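Local coordinates for lipoprotein LpqN (Mycobacterium tuberculosis, PDB 6MNA), which takes part in cell envelope biogenesis, interacts with the periplasmic loops of the mycolate transporters MmpL3 and MmpL11, and is a virulence factor needed for intracellular survival, at residues Ala102-Ile107 against Ile121-Ser126. Residues are numbered along the deposited sequence; the frame is centred on the assembly and turned at random.
Sequences APYGGI and IVAILS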
ATOM      1  N   ALA A 102      10.347   5.689  -1.322  1.00 30.13           N
ATOM      2  CA  ALA A 102       9.718   4.793  -0.342  1.00 25.60           C
ATOM      3  C   ALA A 102       9.336   5.655   0.851  1.00 26.86           C
ATOM      4  O   ALA A 102      10.060   5.710   1.850  1.00 28.31           O
ATOM      5  CB  ALA A 102      10.657   3.679   0.074  1.00 24.08           C
ATOM      6  N   PRO A 103       8.233   6.384   0.743  1.00 24.37           N
ATOM      7  CA  PRO A 103       7.935   7.453   1.700  1.00 30.61           C
ATOM      8  C   PRO A 103       7.879   7.023   3.147  1.00 31.98           C
ATOM      9  O   PRO A 103       8.291   7.784   4.033  1.00 29.22           O
ATOM     10  CB  PRO A 103       6.572   7.943   1.199  1.00 30.86           C
ATOM     11  CG  PRO A 103       6.643   7.725  -0.249  1.00 33.44           C
ATOM     12  CD  PRO A 103       7.316   6.418  -0.403  1.00 27.61           C
ATOM     13  N   TYR A 104       7.365   5.841   3.421  1.00 21.58           N
ATOM     14  CA  TYR A 104       7.327   5.295   4.776  1.00 21.37           C
ATOM     15  C   TYR A 104       8.159   4.035   4.868  1.00 25.71           C
ATOM     16  O   TYR A 104       7.889   3.139   5.674  1.00 27.41           O
ATOM     17  CB  TYR A 104       5.894   5.042   5.209  1.00 23.19           C
ATOM     18  CG  TYR A 104       5.645   4.925   6.676  1.00 22.90           C
ATOM     19  CD1 TYR A 104       5.681   6.052   7.511  1.00 25.93           C
ATOM     20  CD2 TYR A 104       5.354   3.706   7.249  1.00 23.13           C
ATOM     21  CE1 TYR A 104       5.406   5.947   8.841  1.00 25.92           C
ATOM     22  CE2 TYR A 104       5.083   3.595   8.608  1.00 28.28           C
ATOM     23  CZ  TYR A 104       5.122   4.718   9.388  1.00 31.28           C
ATOM     24  OH  TYR A 104       4.862   4.608  10.723  1.00 29.45           O
ATOM     25  N   GLY A 105       9.206   3.979   4.064  1.00 26.55           N
ATOM     26  CA  GLY A 105      10.079   2.836   4.081  1.00 20.15           C
ATOM     27  C   GLY A 105       9.500   1.765   3.191  1.00 22.11           C
ATOM     28  O   GLY A 105       8.501   1.954   2.499  1.00 25.73           O
ATOM     29  N   GLY A 106      10.160   0.625   3.201  1.00 27.79           N
ATOM     30  CA  GLY A 106       9.785  -0.425   2.272  1.00 30.70           C
ATOM     31  C   GLY A 106      10.751  -1.570   2.401  1.00 34.08           C
ATOM     32  O   GLY A 106      11.682  -1.549   3.208  1.00 30.28           O
ATOM     33  N   ILE A 107      10.515  -2.583   1.593  1.00 23.51           N
ATOM     34  CA  ILE A 107      11.412  -3.727   1.525  1.00 27.87           C
ATOM     35  C   ILE A 107      11.692  -4.061   0.068  1.00 29.78           C
ATOM     36  O   ILE A 107      10.887  -3.793  -0.837  1.00 28.35           O
ATOM     37  CB  ILE A 107      10.872  -4.958   2.268  1.00 29.94           C
ATOM     38  CG1 ILE A 107       9.510  -5.377   1.716  1.00 31.60           C
ATOM     39  CG2 ILE A 107      10.836  -4.716   3.754  1.00 30.49           C
ATOM     40  CD1 ILE A 107       8.994  -6.593   2.366  1.00 30.11           C
ATOM     41  N   ILE A 121       8.140  -3.901  -2.068  1.00 26.49           N
ATOM     42  CA  ILE A 121       6.905  -3.496  -1.419  1.00 21.00           C
ATOM     43  C   ILE A 121       7.250  -2.222  -0.648  1.00 27.41           C
ATOM     44  O   ILE A 121       8.173  -2.216   0.171  1.00 25.49           O
ATOM     45  CB  ILE A 121       6.356  -4.569  -0.487  1.00 21.43           C
ATOM     46  CG1 ILE A 121       6.224  -5.911  -1.228  1.00 27.14           C
ATOM     47  CG2 ILE A 121       5.028  -4.098   0.083  1.00 29.01           C
ATOM     48  CD1 ILE A 121       5.753  -7.014  -0.350  1.00 33.38           C
ATOM     49  N   VAL A 122       6.570  -1.152  -0.990  1.00 24.08           N
ATOM     50  CA  VAL A 122       6.829   0.185  -0.497  1.00 25.62           C
ATOM     51  C   VAL A 122       5.633   0.595   0.347  1.00 24.16           C
ATOM     52  O   VAL A 122       4.488   0.319  -0.001  1.00 23.50           O
ATOM     53  CB  VAL A 122       7.050   1.131  -1.689  1.00 31.21           C
ATOM     54  CG1 VAL A 122       6.638   2.520  -1.365  1.00 35.98           C
ATOM     55  CG2 VAL A 122       8.527   1.031  -2.153  1.00 32.34           C
ATOM     56  N   ALA A 123       5.893   1.305   1.422  1.00 21.00           N
ATOM     57  CA  ALA A 123       4.832   1.803   2.284  1.00 25.34           C
ATOM     58  C   ALA A 123       4.705   3.319   2.183  1.00 21.58           C
ATOM     59  O   ALA A 123       5.703   4.048   1.998  1.00 22.37           O
ATOM     60  CB  ALA A 123       5.088   1.379   3.726  1.00 24.19           C
ATOM     61  N   ILE A 124       3.474   3.797   2.280  1.00 18.51           N
ATOM     62  CA  ILE A 124       3.143   5.208   2.339  1.00 22.03           C
ATOM     63  C   ILE A 124       2.166   5.422   3.495  1.00 21.75           C
ATOM     64  O   ILE A 124       1.224   4.651   3.661  1.00 21.27           O
ATOM     65  CB  ILE A 124       2.495   5.717   1.049  1.00 27.58           C
ATOM     66  CG1 ILE A 124       3.297   5.294  -0.191  1.00 34.65           C
ATOM     67  CG2 ILE A 124       2.322   7.236   1.141  1.00 29.05           C
ATOM     68  CD1 ILE A 124       2.518   5.480  -1.465  1.00 40.24           C
ATOM     69  N   LEU A 125       2.395   6.443   4.304  1.00 20.91           N
ATOM     70  CA  LEU A 125       1.478   6.705   5.414  1.00 20.94           C
ATOM     71  C   LEU A 125       1.052   8.158   5.339  1.00 27.99           C
ATOM     72  O   LEU A 125       1.898   9.074   5.329  1.00 22.24           O
ATOM     73  CB  LEU A 125       2.142   6.408   6.760  1.00 23.14           C
ATOM     74  CG  LEU A 125       1.412   5.853   7.996  1.00 34.80           C
ATOM     75  CD1 LEU A 125       1.839   6.509   9.303  1.00 23.13           C
ATOM     76  CD2 LEU A 125      -0.106   5.745   7.879  1.00 25.86           C
ATOM     77  N   SER A 126      -0.244   8.367   5.287  1.00 24.56           N
ATOM     78  CA  SER A 126      -0.805   9.697   5.204  1.00 26.56           C
ATOM     79  C   SER A 126      -1.730   9.960   6.384  1.00 27.69           C
ATOM     80  O   SER A 126      -2.391   9.048   6.880  1.00 22.20           O
ATOM     81  CB  SER A 126      -1.590   9.885   3.952  1.00 27.80           C
ATOM     82  OG  SER A 126      -0.794   9.610   2.834  1.00 37.46           O
TER
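Tyr104 and Ile107 meet Ala123, Leu125 and Ile121 in the buried pairing of a beta hairpin, strands 106-109 and 120-130 of the main antiparallel sheet, with the Ala102-Gly105 type I turn packed beside strand 120-130. Gly106 and Val122 form a non-hydrogen-bonded pair, and the next pair, Ile107 with Ile121, is joined both ways: Ile107 N gives Ile121 O a bond of 2.8 Å, and Ile121 N reaches Ile107 O at 3.0 Å. Backbone hydrogen bonding continues past the last bridge into the turn. Ala123 N bonds to Gly105 O (2.9 Å), whereas Tyr104 N approaches Ala123 O from above the carbonyl plane (2.8 Å, 38° out of it), a skewed bond where the turn departs from strand geometry. Tyr104 runs alongside Leu125 because its chi1 of -160° turns CG away from the backbone N; Leu125 CB sits over one ring face, 3.8 Å from the centroid, in a CH-pi contact, and Leu125 CD1 meets Tyr104 CE1 at 3.6 Å. On the opposite face, Val122 touches Ala102 and Pro103, and Ile124 touches Pro103. Ile121 also touches helix 210-223 and the bound 6-O-decanoyl-glucose. Backbone bonds thus set the alignment while apolar contacts pack against both faces, consistent with Ile121 helping to wall the acyl-sugar site.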